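D-galactonate dehydratase family member SEN1436 (Salmonella enterica subsp. enterica serovar Enteritidis, PDB 3TW9) dehydrates D-gluconate to 2-dehydro-3-deoxy-D-gluconate with low activity in vitro, using one magnesium ion per subunit. Local coordinates at residues I165-Q179 with L235-D248. Residues are numbered along the deposited sequence; the frame is centred on the assembly and turned at random. Where two conformers were deposited one is given.
Sequences IRARMEEGYQYVRCQ and LRNKLGFGIEFIHD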
loop_
_atom_site.group_PDB
_atom_site.type_symbol
_atom_site.label_atom_id
_atom_site.label_comp_id
_atom_site.label_asym_id
_atom_site.label_seq_id
_atom_site.Cartn_x
_atom_site.Cartn_y
_atom_site.Cartn_z
ATOM N N ILE C 165 15.652 -32.416 -9.668
ATOM C CA ILE C 165 14.972 -32.151 -8.392
ATOM C C ILE C 165 15.825 -32.636 -7.238
ATOM O O ILE C 165 16.053 -31.898 -6.295
ATOM C CB ILE C 165 13.552 -32.818 -8.287
ATOM C CG1 ILE C 165 12.590 -32.262 -9.342
ATOM C CG2 ILE C 165 12.927 -32.553 -6.914
ATOM C CD1 ILE C 165 11.328 -33.074 -9.475
ATOM N N ARG C 166 16.318 -33.873 -7.338
ATOM C CA ARG C 166 17.262 -34.412 -6.349
ATOM C C ARG C 166 18.494 -33.523 -6.183
ATOM O O ARG C 166 18.844 -33.151 -5.054
ATOM C CB ARG C 166 17.652 -35.856 -6.696
ATOM C CG ARG C 166 16.537 -36.865 -6.411
ATOM C CD ARG C 166 17.070 -38.284 -6.268
ATOM N NE ARG C 166 16.037 -39.189 -5.768
ATOM C CZ ARG C 166 15.221 -39.899 -6.541
ATOM N NH1 ARG C 166 15.309 -39.819 -7.867
ATOM N NH2 ARG C 166 14.310 -40.691 -5.986
ATOM N N ALA C 167 19.120 -33.155 -7.303
ATOM C CA ALA C 167 20.265 -32.241 -7.299
ATOM C C ALA C 167 19.943 -30.910 -6.620
ATOM O O ALA C 167 20.736 -30.401 -5.820
ATOM C CB ALA C 167 20.780 -32.014 -8.721
ATOM N N ARG C 168 18.770 -30.346 -6.911
ATOM C CA ARG C 168 18.441 -29.038 -6.319
ATOM C C ARG C 168 18.116 -29.164 -4.827
ATOM O O ARG C 168 18.429 -28.257 -4.043
ATOM C CB ARG C 168 17.292 -28.326 -7.078
ATOM C CG ARG C 168 17.561 -28.025 -8.560
ATOM C CD ARG C 168 18.630 -26.954 -8.848
ATOM N NE ARG C 168 20.013 -27.459 -8.843
ATOM C CZ ARG C 168 20.568 -28.240 -9.776
ATOM N NH1 ARG C 168 21.835 -28.611 -9.655
ATOM N NH2 ARG C 168 19.887 -28.661 -10.831
ATOM N N MET C 169 17.510 -30.290 -4.445
ATOM C CA MET C 169 17.230 -30.585 -3.032
ATOM C C MET C 169 18.530 -30.748 -2.250
ATOM O O MET C 169 18.660 -30.214 -1.166
ATOM C CB MET C 169 16.362 -31.823 -2.880
ATOM C CG MET C 169 14.898 -31.592 -3.286
ATOM S SD MET C 169 13.916 -33.072 -3.129
ATOM C CE MET C 169 13.803 -33.213 -1.352
ATOM N N GLU C 170 19.504 -31.436 -2.847
ATOM C CA GLU C 170 20.879 -31.509 -2.302
ATOM C C GLU C 170 21.551 -30.147 -2.091
ATOM O O GLU C 170 22.244 -29.944 -1.095
ATOM C CB GLU C 170 21.770 -32.397 -3.191
ATOM C CG GLU C 170 21.586 -33.898 -2.958
ATOM C CD GLU C 170 22.150 -34.757 -4.083
ATOM O OE1 GLU C 170 21.548 -35.814 -4.377
ATOM O OE2 GLU C 170 23.182 -34.380 -4.681
ATOM N N GLU C 171 21.350 -29.222 -3.037
ATOM C CA GLU C 171 21.852 -27.853 -2.937
ATOM C C GLU C 171 21.170 -27.024 -1.842
ATOM O O GLU C 171 21.706 -26.000 -1.451
ATOM C CB GLU C 171 21.720 -27.111 -4.270
ATOM C CG GLU C 171 22.587 -27.662 -5.381
ATOM C CD GLU C 171 22.609 -26.784 -6.626
ATOM O OE1 GLU C 171 21.900 -25.752 -6.672
ATOM O OE2 GLU C 171 23.355 -27.135 -7.568
ATOM N N GLY C 172 19.989 -27.448 -1.378
ATOM C CA GLY C 172 19.295 -26.744 -0.296
ATOM C C GLY C 172 17.959 -26.131 -0.695
ATOM O O GLY C 172 17.299 -25.495 0.138
ATOM N N TYR C 173 17.558 -26.297 -1.957
ATOM C CA TYR C 173 16.226 -25.810 -2.377
ATOM C C TYR C 173 15.140 -26.621 -1.692
ATOM O O TYR C 173 15.178 -27.871 -1.664
ATOM C CB TYR C 173 16.086 -25.850 -3.895
ATOM C CG TYR C 173 16.804 -24.715 -4.578
ATOM C CD1 TYR C 173 16.194 -23.462 -4.701
ATOM C CD2 TYR C 173 18.108 -24.876 -5.091
ATOM C CE1 TYR C 173 16.841 -22.402 -5.350
ATOM C CE2 TYR C 173 18.761 -23.819 -5.728
ATOM C CZ TYR C 173 18.126 -22.586 -5.849
ATOM O OH TYR C 173 18.766 -21.543 -6.465
ATOM N N GLN C 174 14.173 -25.903 -1.124
ATOM C CA GLN C 174 13.065 -26.510 -0.396
ATOM C C GLN C 174 11.757 -26.363 -1.171
ATOM O O GLN C 174 10.703 -26.789 -0.708
ATOM C CB GLN C 174 12.966 -25.888 0.993
ATOM C CG GLN C 174 14.213 -26.197 1.811
ATOM C CD GLN C 174 14.050 -25.864 3.266
ATOM O OE1 GLN C 174 13.740 -26.744 4.072
ATOM N NE2 GLN C 174 14.193 -24.596 3.608
ATOM N N TYR C 175 11.875 -25.772 -2.357
ATOM C CA TYR C 175 10.741 -25.498 -3.244
ATOM C C TYR C 175 11.276 -25.627 -4.668
ATOM O O TYR C 175 12.298 -25.031 -4.992
ATOM C CB TYR C 175 10.235 -24.057 -3.085
ATOM C CG TYR C 175 9.869 -23.558 -1.703
ATOM C CD1 TYR C 175 8.524 -23.348 -1.346
ATOM C CD2 TYR C 175 10.862 -23.202 -0.788
ATOM C CE1 TYR C 175 8.198 -22.862 -0.064
ATOM C CE2 TYR C 175 10.563 -22.725 0.458
ATOM C CZ TYR C 175 9.239 -22.553 0.820
ATOM O OH TYR C 175 9.004 -22.054 2.071
ATOM N N VAL C 176 10.590 -26.379 -5.529
ATOM C CA VAL C 176 11.048 -26.570 -6.925
ATOM C C VAL C 176 9.904 -26.531 -7.911
ATOM O O VAL C 176 8.845 -27.054 -7.627
ATOM C CB VAL C 176 11.765 -27.949 -7.156
ATOM C CG1 VAL C 176 13.191 -27.915 -6.603
ATOM C CG2 VAL C 176 10.980 -29.087 -6.524
ATOM N N ARG C 177 10.152 -25.943 -9.077
ATOM C CA ARG C 177 9.205 -26.044 -10.182
ATOM C C ARG C 177 9.445 -27.340 -10.916
ATOM O O ARG C 177 10.591 -27.632 -11.265
ATOM C CB ARG C 177 9.409 -24.906 -11.157
ATOM C CG ARG C 177 8.324 -24.892 -12.260
ATOM C CD ARG C 177 8.526 -23.742 -13.212
ATOM N NE ARG C 177 9.393 -24.128 -14.323
ATOM C CZ ARG C 177 9.440 -23.494 -15.488
ATOM N NH1 ARG C 177 8.674 -22.422 -15.691
ATOM N NH2 ARG C 177 10.257 -23.929 -16.445
ATOM N N CYS C 178 8.366 -28.086 -11.159
ATOM C CA CYS C 178 8.415 -29.394 -11.816
ATOM C C CYS C 178 7.533 -29.377 -13.038
ATOM O O CYS C 178 6.326 -29.118 -12.940
ATOM C CB CYS C 178 7.912 -30.492 -10.882
ATOM S SG CYS C 178 8.725 -30.485 -9.282
ATOM N N GLN C 179 8.148 -29.635 -14.186
ATOM C CA GLN C 179 7.449 -29.700 -15.471
ATOM C C GLN C 179 7.708 -31.052 -16.150
ATOM O O GLN C 179 8.619 -31.803 -15.753
ATOM C CB GLN C 179 7.882 -28.547 -16.393
ATOM C CG GLN C 179 7.821 -27.101 -15.789
ATOM C CD GLN C 179 6.403 -26.587 -15.501
ATOM O OE1 GLN C 179 6.144 -26.081 -14.417
ATOM N NE2 GLN C 179 5.500 -26.711 -16.467
ATOM N N LEU C 235 6.317 -38.375 -8.801
ATOM C CA LEU C 235 7.216 -37.575 -7.990
ATOM C C LEU C 235 6.847 -37.642 -6.519
ATOM O O LEU C 235 7.725 -37.716 -5.680
ATOM C CB LEU C 235 7.246 -36.112 -8.469
ATOM C CG LEU C 235 7.868 -35.845 -9.850
ATOM C CD1 LEU C 235 7.732 -34.391 -10.223
ATOM C CD2 LEU C 235 9.332 -36.306 -9.929
ATOM N N ARG C 236 5.561 -37.626 -6.186
ATOM C CA ARG C 236 5.201 -37.758 -4.767
ATOM C C ARG C 236 5.529 -39.157 -4.215
ATOM O O ARG C 236 5.894 -39.298 -3.047
ATOM C CB ARG C 236 3.738 -37.399 -4.503
ATOM C CG ARG C 236 3.466 -35.899 -4.593
ATOM C CD ARG C 236 4.284 -35.115 -3.566
ATOM N NE ARG C 236 3.765 -33.745 -3.447
ATOM C CZ ARG C 236 4.411 -32.719 -2.900
ATOM N NH1 ARG C 236 5.653 -32.874 -2.436
ATOM N NH2 ARG C 236 3.823 -31.524 -2.842
ATOM N N ASN C 237 5.424 -40.173 -5.064
ATOM C CA ASN C 237 5.738 -41.542 -4.631
ATOM C C ASN C 237 7.210 -41.709 -4.308
ATOM O O ASN C 237 7.574 -42.387 -3.345
ATOM C CB ASN C 237 5.291 -42.572 -5.670
ATOM C CG ASN C 237 3.785 -42.852 -5.615
ATOM O OD1 ASN C 237 3.111 -42.536 -4.632
ATOM N ND2 ASN C 237 3.258 -43.448 -6.679
ATOM N N LYS C 238 8.045 -41.051 -5.097
ATOM C CA LYS C 238 9.485 -41.126 -4.932
ATOM C C LYS C 238 10.077 -40.156 -3.919
ATOM O O LYS C 238 11.042 -40.490 -3.227
ATOM C CB LYS C 238 10.186 -40.939 -6.295
ATOM C CG LYS C 238 9.887 -42.019 -7.335
ATOM C CD LYS C 238 10.716 -43.279 -7.104
ATOM C CE LYS C 238 10.296 -44.391 -8.055
ATOM N NZ LYS C 238 11.181 -45.586 -7.953
ATOM N N LEU C 239 9.519 -38.954 -3.824
ATOM C CA LEU C 239 10.169 -37.899 -3.055
ATOM C C LEU C 239 9.416 -37.513 -1.783
ATOM O O LEU C 239 9.978 -36.861 -0.913
ATOM C CB LEU C 239 10.457 -36.670 -3.939
ATOM C CG LEU C 239 11.453 -36.860 -5.090
ATOM C CD1 LEU C 239 11.222 -35.864 -6.212
ATOM C CD2 LEU C 239 12.894 -36.795 -4.592
ATOM N N GLY C 240 8.153 -37.918 -1.676
ATOM C CA GLY C 240 7.354 -37.591 -0.500
ATOM C C GLY C 240 6.819 -36.165 -0.535
ATOM O O GLY C 240 6.932 -35.473 -1.553
ATOM N N PHE C 241 6.265 -35.727 0.590
ATOM C CA PHE C 241 5.449 -34.512 0.626
ATOM C C PHE C 241 6.108 -33.343 1.334
ATOM O O PHE C 241 5.521 -32.269 1.405
ATOM C CB PHE C 241 4.080 -34.803 1.255
ATOM C CG PHE C 241 3.095 -35.434 0.310
ATOM C CD1 PHE C 241 2.159 -34.652 -0.359
ATOM C CD2 PHE C 241 3.095 -36.806 0.098
ATOM C CE1 PHE C 241 1.255 -35.243 -1.234
ATOM C CE2 PHE C 241 2.198 -37.397 -0.779
ATOM C CZ PHE C 241 1.277 -36.615 -1.447
ATOM N N GLY C 242 7.320 -33.540 1.846
ATOM C CA GLY C 242 8.067 -32.470 2.498
ATOM C C GLY C 242 8.523 -31.396 1.521
ATOM O O GLY C 242 8.429 -30.202 1.821
ATOM N N ILE C 243 8.997 -31.825 0.349
ATOM C CA ILE C 243 9.422 -30.919 -0.728
ATOM C C ILE C 243 8.205 -30.162 -1.290
ATOM O O ILE C 243 7.157 -30.746 -1.502
ATOM C CB ILE C 243 10.192 -31.684 -1.851
ATOM C CG1 ILE C 243 10.685 -30.744 -2.962
ATOM C CG2 ILE C 243 9.377 -32.849 -2.423
ATOM C CD1 ILE C 243 11.719 -29.735 -2.489
ATOM N N GLU C 244 8.363 -28.859 -1.487
ATOM C CA GLU C 244 7.310 -28.053 -2.103
ATOM C C GLU C 244 7.446 -28.051 -3.629
ATOM O O GLU C 244 8.541 -27.822 -4.170
ATOM C CB GLU C 244 7.317 -26.619 -1.561
ATOM C CG GLU C 244 7.052 -26.465 -0.061
ATOM C CD GLU C 244 5.611 -26.771 0.371
ATOM O OE1 GLU C 244 4.693 -26.800 -0.471
ATOM O OE2 GLU C 244 5.401 -27.000 1.575
ATOM N N PHE C 245 6.325 -28.310 -4.307
ATOM C CA PHE C 245 6.256 -28.386 -5.771
ATOM C C PHE C 245 5.444 -27.246 -6.352
ATOM O O PHE C 245 4.374 -26.916 -5.836
ATOM C CB PHE C 245 5.562 -29.672 -6.220
ATOM C CG PHE C 245 6.367 -30.928 -6.026
ATOM C CD1 PHE C 245 7.761 -30.882 -5.906
ATOM C CD2 PHE C 245 5.731 -32.164 -6.034
ATOM C CE1 PHE C 245 8.495 -32.051 -5.754
ATOM C CE2 PHE C 245 6.466 -33.351 -5.875
ATOM C CZ PHE C 245 7.858 -33.273 -5.740
ATOM N N ILE C 246 5.995 -26.640 -7.395
ATOM C CA ILE C 246 5.282 -25.675 -8.235
ATOM C C ILE C 246 5.131 -26.233 -9.644
ATOM O O ILE C 246 6.037 -26.864 -10.173
ATOM C CB ILE C 246 6.031 -24.326 -8.229
ATOM C CG1 ILE C 246 5.711 -23.613 -6.917
ATOM C CG2 ILE C 246 5.707 -23.442 -9.485
ATOM C CD1 ILE C 246 6.655 -22.614 -6.572
ATOM N N HIS C 247 3.965 -26.026 -10.248
ATOM C CA HIS C 247 3.782 -26.399 -11.633
ATOM C C HIS C 247 3.206 -25.220 -12.382
ATOM O O HIS C 247 2.232 -24.623 -11.931
ATOM C CB HIS C 247 2.859 -27.621 -11.799
ATOM C CG HIS C 247 2.705 -28.034 -13.231
ATOM N ND1 HIS C 247 3.733 -28.622 -13.938
ATOM C CD2 HIS C 247 1.695 -27.851 -14.115
ATOM C CE1 HIS C 247 3.341 -28.845 -15.182
ATOM N NE2 HIS C 247 2.110 -28.376 -15.319
ATOM N N ASP C 248 3.788 -24.927 -13.534
ATOM C CA ASP C 248 3.349 -23.813 -14.375
ATOM C C ASP C 248 2.559 -24.324 -15.580
ATOM O O ASP C 248 3.098 -24.953 -16.495
ATOM C CB ASP C 248 4.614 -23.032 -14.825
ATOM C CG ASP C 248 4.310 -21.681 -15.437
ATOM O OD1 ASP C 248 3.126 -21.308 -15.528
ATOM O OD2 ASP C 248 5.275 -20.969 -15.817
HETATM O O HOH W 1 10.000 -28.113 1.649
#
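Val-176 stands at the centre of a parallel strand pairing, its N 2.9 Å from Glu-244 O and its O accepting from Ile-246 N; Cys-178 N to Ile-246 O, at 2.8 Å, extends the ladder. Strands 175-177 and 244-248, their directions 24° apart, are neighbours in the (β/α)-barrel of the enolase superfamily.

Beyond the ladder, side chains bond to the backbone of the opposite segment. Gln-179 is bent at chi2 (-68°): its OE1 accepts from Asp-248 N at 2.8 Å on a lone pair, and NE2 gives a bond to Asp-248 O. His-247 ND1 meets Cys-178 O at 2.8 Å, almost straight (175°) and in the ring plane, while Tyr-224 holds NE2; bonds at both ring nitrogens fix its rotation.

Apolar contacts pack the helices on the strands and on each other. Cys-178 SG sits obliquely over Phe-245, 3.5 Å from CD1, and Val-176 CG2 reaches that ring's edge. Between helices, Ile-165 CD1 touches Leu-235 CD2 at 3.8 Å; Met-169 packs on Ile-243.

Arg-177, salt-bridged to Asp-154, makes a second, long salt bridge from NH1 to Asp-248 OD2 (3.7 Å), probably a weak attraction. Gln-179 thus anchors the backbone of Asp-248, whose carboxylate nears Glu-274, a fellow magnesium ligand, as suits cation binding.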